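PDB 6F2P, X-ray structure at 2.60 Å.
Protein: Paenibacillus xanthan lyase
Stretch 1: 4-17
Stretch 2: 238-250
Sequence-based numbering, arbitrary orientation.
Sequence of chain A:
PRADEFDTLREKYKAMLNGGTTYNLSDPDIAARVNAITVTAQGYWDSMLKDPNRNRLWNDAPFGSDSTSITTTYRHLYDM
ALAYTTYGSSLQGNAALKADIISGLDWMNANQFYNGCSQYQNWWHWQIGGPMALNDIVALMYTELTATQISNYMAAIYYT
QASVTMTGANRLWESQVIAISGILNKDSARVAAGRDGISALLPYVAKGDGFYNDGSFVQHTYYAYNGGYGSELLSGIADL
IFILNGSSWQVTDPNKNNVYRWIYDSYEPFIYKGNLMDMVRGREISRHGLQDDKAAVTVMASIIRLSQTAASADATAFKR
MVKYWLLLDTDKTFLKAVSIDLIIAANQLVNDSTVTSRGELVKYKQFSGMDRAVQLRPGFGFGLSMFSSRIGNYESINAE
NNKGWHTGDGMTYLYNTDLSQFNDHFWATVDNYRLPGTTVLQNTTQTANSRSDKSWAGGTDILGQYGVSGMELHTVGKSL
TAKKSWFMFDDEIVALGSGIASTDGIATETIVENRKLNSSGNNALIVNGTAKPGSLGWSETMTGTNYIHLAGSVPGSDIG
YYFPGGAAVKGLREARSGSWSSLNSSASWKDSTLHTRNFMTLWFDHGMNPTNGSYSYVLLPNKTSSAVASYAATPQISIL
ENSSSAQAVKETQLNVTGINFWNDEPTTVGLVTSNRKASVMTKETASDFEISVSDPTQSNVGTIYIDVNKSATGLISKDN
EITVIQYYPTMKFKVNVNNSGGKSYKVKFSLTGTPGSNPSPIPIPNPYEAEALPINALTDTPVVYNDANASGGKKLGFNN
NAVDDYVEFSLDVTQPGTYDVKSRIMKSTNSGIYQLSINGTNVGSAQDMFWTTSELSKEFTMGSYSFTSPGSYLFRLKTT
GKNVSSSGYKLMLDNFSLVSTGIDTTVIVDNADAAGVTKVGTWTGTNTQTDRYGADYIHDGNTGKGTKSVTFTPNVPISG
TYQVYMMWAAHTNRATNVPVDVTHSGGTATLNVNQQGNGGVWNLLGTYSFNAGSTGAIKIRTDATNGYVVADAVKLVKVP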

# COMPACT_ATOMS: atom_id res chain seq x y z
N ASP A 4 -14.89 47.34 -9.30
CA ASP A 4 -15.45 46.96 -8.02
C ASP A 4 -15.40 45.47 -7.66
O ASP A 4 -15.32 45.14 -6.49
N GLU A 5 -15.42 44.58 -8.65
CA GLU A 5 -15.29 43.17 -8.29
C GLU A 5 -13.86 42.89 -7.84
O GLU A 5 -13.62 42.15 -6.89
N PHE A 6 -12.92 43.50 -8.54
CA PHE A 6 -11.53 43.48 -8.12
C PHE A 6 -11.35 44.14 -6.76
O PHE A 6 -10.68 43.58 -5.89
N ASP A 7 -11.97 45.30 -6.56
CA ASP A 7 -11.91 45.99 -5.28
C ASP A 7 -12.39 45.09 -4.16
O ASP A 7 -11.82 45.08 -3.07
N THR A 8 -13.43 44.31 -4.43
CA THR A 8 -14.02 43.45 -3.42
C THR A 8 -13.08 42.32 -3.03
O THR A 8 -12.90 42.02 -1.85
N LEU A 9 -12.48 41.70 -4.05
CA LEU A 9 -11.53 40.62 -3.84
C LEU A 9 -10.30 41.14 -3.12
O LEU A 9 -9.87 40.56 -2.12
N ARG A 10 -9.75 42.25 -3.61
CA ARG A 10 -8.57 42.86 -3.01
C ARG A 10 -8.78 43.14 -1.52
O ARG A 10 -7.88 42.94 -0.71
N GLU A 11 -9.99 43.58 -1.17
CA GLU A 11 -10.29 43.89 0.23
C GLU A 11 -10.40 42.63 1.05
O GLU A 11 -10.01 42.59 2.22
N LYS A 12 -10.93 41.58 0.42
CA LYS A 12 -11.02 40.28 1.06
C LYS A 12 -9.62 39.74 1.35
O LYS A 12 -9.36 39.22 2.43
N TYR A 13 -8.71 39.91 0.39
CA TYR A 13 -7.34 39.41 0.51
C TYR A 13 -6.57 40.17 1.57
O TYR A 13 -5.88 39.57 2.40
N LYS A 14 -6.70 41.49 1.52
CA LYS A 14 -6.03 42.36 2.47
C LYS A 14 -6.48 41.99 3.88
O LYS A 14 -5.65 41.87 4.79
N ALA A 15 -7.78 41.78 4.06
CA ALA A 15 -8.30 41.32 5.34
C ALA A 15 -7.71 39.97 5.79
O ALA A 15 -7.59 39.70 6.99
N MET A 16 -7.34 39.11 4.85
CA MET A 16 -6.64 37.87 5.23
C MET A 16 -5.24 38.21 5.74
O MET A 16 -4.74 37.61 6.69
N LEU A 17 -4.60 39.16 5.08
CA LEU A 17 -3.27 39.60 5.47
C LEU A 17 -3.25 40.29 6.84
O LEU A 17 -2.40 39.98 7.69
N ALA A 238 -6.39 25.77 -0.68
CA ALA A 238 -7.47 26.21 0.20
C ALA A 238 -7.56 27.73 0.21
O ALA A 238 -8.65 28.29 0.34
N ASP A 239 -6.43 28.41 0.06
CA ASP A 239 -6.44 29.87 0.06
C ASP A 239 -7.00 30.41 -1.24
O ASP A 239 -7.82 31.32 -1.23
N LEU A 240 -6.55 29.85 -2.36
CA LEU A 240 -7.07 30.27 -3.66
C LEU A 240 -8.57 30.06 -3.78
O LEU A 240 -9.29 30.92 -4.28
N ILE A 241 -9.04 28.91 -3.31
CA ILE A 241 -10.47 28.64 -3.33
C ILE A 241 -11.22 29.69 -2.51
O ILE A 241 -12.23 30.23 -2.97
N PHE A 242 -10.71 29.99 -1.32
CA PHE A 242 -11.35 30.94 -0.42
C PHE A 242 -11.43 32.35 -1.01
O PHE A 242 -12.47 33.00 -0.93
N ILE A 243 -10.33 32.82 -1.59
CA ILE A 243 -10.28 34.16 -2.17
C ILE A 243 -11.23 34.30 -3.36
O ILE A 243 -12.04 35.23 -3.44
N LEU A 244 -11.14 33.34 -4.28
CA LEU A 244 -11.88 33.40 -5.52
C LEU A 244 -13.36 33.05 -5.34
O LEU A 244 -14.18 33.34 -6.21
N ASN A 245 -13.68 32.44 -4.20
CA ASN A 245 -15.00 31.88 -3.95
C ASN A 245 -16.12 32.90 -4.06
O ASN A 245 -16.09 33.94 -3.41
N GLY A 246 -17.12 32.60 -4.89
CA GLY A 246 -18.23 33.50 -5.08
C GLY A 246 -18.03 34.47 -6.23
O GLY A 246 -18.99 35.10 -6.68
N SER A 247 -16.80 34.57 -6.72
CA SER A 247 -16.47 35.54 -7.76
C SER A 247 -16.55 34.95 -9.15
O SER A 247 -16.69 33.75 -9.34
N SER A 248 -16.42 35.83 -10.15
CA SER A 248 -16.44 35.42 -11.54
C SER A 248 -15.34 34.40 -11.84
O SER A 248 -15.46 33.61 -12.77
N TRP A 249 -14.28 34.41 -11.05
CA TRP A 249 -13.14 33.54 -11.30
C TRP A 249 -13.03 32.44 -10.24
O TRP A 249 -11.98 31.84 -10.06
N GLN A 250 -14.14 32.17 -9.57
CA GLN A 250 -14.16 31.12 -8.57
C GLN A 250 -13.82 29.77 -9.19
O GLN A 250 -13.94 29.58 -10.41

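The helix of residues 4–17 lies against the end of a second helix, residues 238–244, and the turns that follow it. The two axes run at 136° and come no closer than 10.2 Å, a spacing wide enough for a layer of side chains. From the first helix Glu 5, Leu 9, Lys 12 and Met 16 point toward the other stretch, the three-and-four spacing that places residues along one side of a helix.

Glu 5 is extended, with chi1 and chi2 both t, and this carries its carboxylate to the turn. There Glu 5 OE2 accepts a nearly straight hydrogen bond from the backbone N of Ser 248 (2.8 Å). The hydroxyl OG of Ser 248, in the m rotamer, also lies within hydrogen-bonding reach, 2.7 Å from Glu 5 OE2 and 2.8 Å from OE1; a carboxylate suits a site that offers two such groups. The hydroxyl of Ser 247 instead serves its own loop: Ser 247 OG donates to Leu 244 O (3.0 Å) and accepts from Trp 249 N (2.8 Å), which ties together the two consecutive beta turns.

Trp 249, with chi1 m, points toward the helix and fills the space beside Phe 6 and Leu 9. Phe 6 leaves its backbone sideways, yet its m rotamer brings the ring close, Phe 6 CE1 lying 3.3 Å from Trp 249 CH2. The planes of the Phe 6 ring and the indole six-membered ring differ by 18°, but the rings are slid apart and barely overlap. Leu 9, in the common m,t conformation, sets CD1 at the indole edge, 3.7 Å from Trp 249 CZ3, while its CD2 lies 3.3 Å from Ile 243 O, at the helix end.

Lys 12 is t at all four chi angles, and its full length is used. Lys 12 NZ donates to Phe 242 O (2.9 Å) and Ile 243 O (3.3 Å), carbonyls near the C-terminal end of a helix, where a positive charge is favourable. On the way the chain crosses one face of the Phe 242 ring, giving a CH-pi contact from CE and a cation-pi contact from NZ.

Phe 242, with chi1 t, also meets Met 16: Met 16 CE is 3.6 Å from Phe 242 CD2, and the sulfur sits at the ring edge. The m,t,p conformation of Met 16 also brings SD to 3.5 Å from Ile 243 CG1. Ile 243, m,t, extends CD1 to 3.5 Å from Tyr 13 CD1, so its end reaches both residues.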

# COMPACT_ATOMS: atom_id res chain seq x y z
CB ASP A 4 -16.84 47.57 -7.80
CG ASP A 4 -16.77 48.98 -7.25
OD1 ASP A 4 -16.66 49.14 -6.01
OD2 ASP A 4 -16.80 49.94 -8.06
CB GLU A 5 -15.70 42.22 -9.41
CG GLU A 5 -15.70 40.76 -8.95
CD GLU A 5 -16.34 39.80 -9.94
OE1 GLU A 5 -16.89 40.26 -10.97
OE2 GLU A 5 -16.29 38.58 -9.67
CB PHE A 6 -10.68 44.19 -9.16
CG PHE A 6 -10.73 43.55 -10.51
CD1 PHE A 6 -10.24 42.27 -10.71
CD2 PHE A 6 -11.26 44.23 -11.59
CE1 PHE A 6 -10.27 41.69 -11.96
CE2 PHE A 6 -11.30 43.64 -12.85
CZ PHE A 6 -10.80 42.37 -13.03
CB ASP A 7 -12.74 47.29 -5.29
CG ASP A 7 -12.20 48.32 -6.27
OD1 ASP A 7 -10.96 48.44 -6.42
OD2 ASP A 7 -13.03 49.02 -6.90
CB THR A 8 -15.35 42.85 -3.90
OG1 THR A 8 -16.29 43.91 -4.10
CG2 THR A 8 -15.90 41.91 -2.87
CB LEU A 9 -11.13 39.97 -5.17
CG LEU A 9 -12.23 39.19 -5.89
CD1 LEU A 9 -11.69 38.59 -7.18
CD2 LEU A 9 -12.78 38.11 -4.98
CB ARG A 10 -8.16 44.15 -3.74
CG ARG A 10 -6.84 44.74 -3.24
CD ARG A 10 -6.57 46.15 -3.77
NE ARG A 10 -7.62 47.08 -3.36
CZ ARG A 10 -8.51 47.62 -4.20
NH1 ARG A 10 -9.44 48.44 -3.74
NH2 ARG A 10 -8.47 47.33 -5.49
CB GLU A 11 -11.57 44.70 0.32
CG GLU A 11 -11.40 46.13 -0.15
CD GLU A 11 -12.72 46.83 -0.40
OE1 GLU A 11 -13.79 46.22 -0.16
OE2 GLU A 11 -12.69 48.00 -0.83
CB LYS A 12 -11.76 39.32 0.14
CG LYS A 12 -12.23 38.06 0.80
CD LYS A 12 -12.61 37.08 -0.29
CE LYS A 12 -13.45 35.94 0.24
NZ LYS A 12 -14.16 35.32 -0.92
CB TYR A 13 -6.59 39.55 -0.82
CG TYR A 13 -5.26 38.84 -0.85
CD1 TYR A 13 -5.18 37.47 -0.63
CD2 TYR A 13 -4.08 39.53 -1.10
CE1 TYR A 13 -3.97 36.81 -0.65
CE2 TYR A 13 -2.85 38.87 -1.13
CZ TYR A 13 -2.81 37.50 -0.89
OH TYR A 13 -1.61 36.81 -0.91
CB LYS A 14 -6.33 43.83 2.17
CG LYS A 14 -5.78 44.79 3.21
CD LYS A 14 -5.84 46.22 2.74
CE LYS A 14 -5.66 47.18 3.91
NZ LYS A 14 -5.49 48.58 3.43
CB ALA A 15 -9.80 41.27 5.30
CB MET A 16 -6.53 36.90 4.06
CG MET A 16 -7.85 36.46 3.46
SD MET A 16 -7.60 35.58 1.90
CE MET A 16 -7.05 33.98 2.49
CB LEU A 17 -2.69 40.52 4.41
CG LEU A 17 -2.48 39.92 3.03
CD1 LEU A 17 -1.91 40.99 2.11
CD2 LEU A 17 -1.54 38.74 3.10
CB ALA A 238 -7.26 25.67 1.60
CB ASP A 239 -5.06 30.46 0.37
CG ASP A 239 -4.80 30.59 1.87
OD1 ASP A 239 -5.71 30.26 2.67
OD2 ASP A 239 -3.70 31.04 2.24
CB LEU A 240 -6.36 29.55 -4.79
CG LEU A 240 -5.31 30.40 -5.49
CD1 LEU A 240 -4.88 29.72 -6.77
CD2 LEU A 240 -5.86 31.79 -5.78
CB ILE A 241 -10.79 27.22 -2.81
CG1 ILE A 241 -10.43 26.19 -3.87
CG2 ILE A 241 -12.25 27.10 -2.44
CD1 ILE A 241 -10.29 24.80 -3.29
CB PHE A 242 -10.63 30.98 0.92
CG PHE A 242 -11.13 32.05 1.84
CD1 PHE A 242 -12.21 31.82 2.67
CD2 PHE A 242 -10.49 33.29 1.91
CE1 PHE A 242 -12.67 32.80 3.53
CE2 PHE A 242 -10.94 34.28 2.78
CZ PHE A 242 -12.04 34.03 3.58
CB ILE A 243 -8.83 34.52 -2.62
CG1 ILE A 243 -7.89 34.49 -1.42
CG2 ILE A 243 -8.78 35.89 -3.29
CD1 ILE A 243 -6.43 34.42 -1.80
CB LEU A 244 -11.25 32.45 -6.53
CG LEU A 244 -9.82 32.83 -6.88
CD1 LEU A 244 -9.20 31.80 -7.81
CD2 LEU A 244 -9.80 34.21 -7.51
CB ASN A 245 -15.04 31.23 -2.58
CG ASN A 245 -16.41 30.71 -2.21
OD1 ASN A 245 -16.97 31.10 -1.19
ND2 ASN A 245 -16.97 29.83 -3.05
CB SER A 247 -15.04 36.05 -7.58
OG SER A 247 -14.17 35.31 -8.42
CB SER A 248 -16.25 36.64 -12.44
OG SER A 248 -17.12 37.70 -12.06
CB TRP A 249 -11.84 34.35 -11.39
CG TRP A 249 -12.00 35.52 -12.31
CD1 TRP A 249 -11.98 35.51 -13.68
CD2 TRP A 249 -12.27 36.88 -11.93
NE1 TRP A 249 -12.21 36.77 -14.17
CE2 TRP A 249 -12.39 37.63 -13.12
CE3 TRP A 249 -12.42 37.53 -10.70
CZ2 TRP A 249 -12.65 39.00 -13.11
CZ3 TRP A 249 -12.68 38.89 -10.69
CH2 TRP A 249 -12.79 39.61 -11.89
CB GLN A 250 -15.52 31.02 -7.90
CG GLN A 250 -16.52 30.24 -8.70
CD GLN A 250 -17.93 30.53 -8.24
OE1 GLN A 250 -18.72 31.11 -8.99
NE2 GLN A 250 -18.25 30.15 -7.01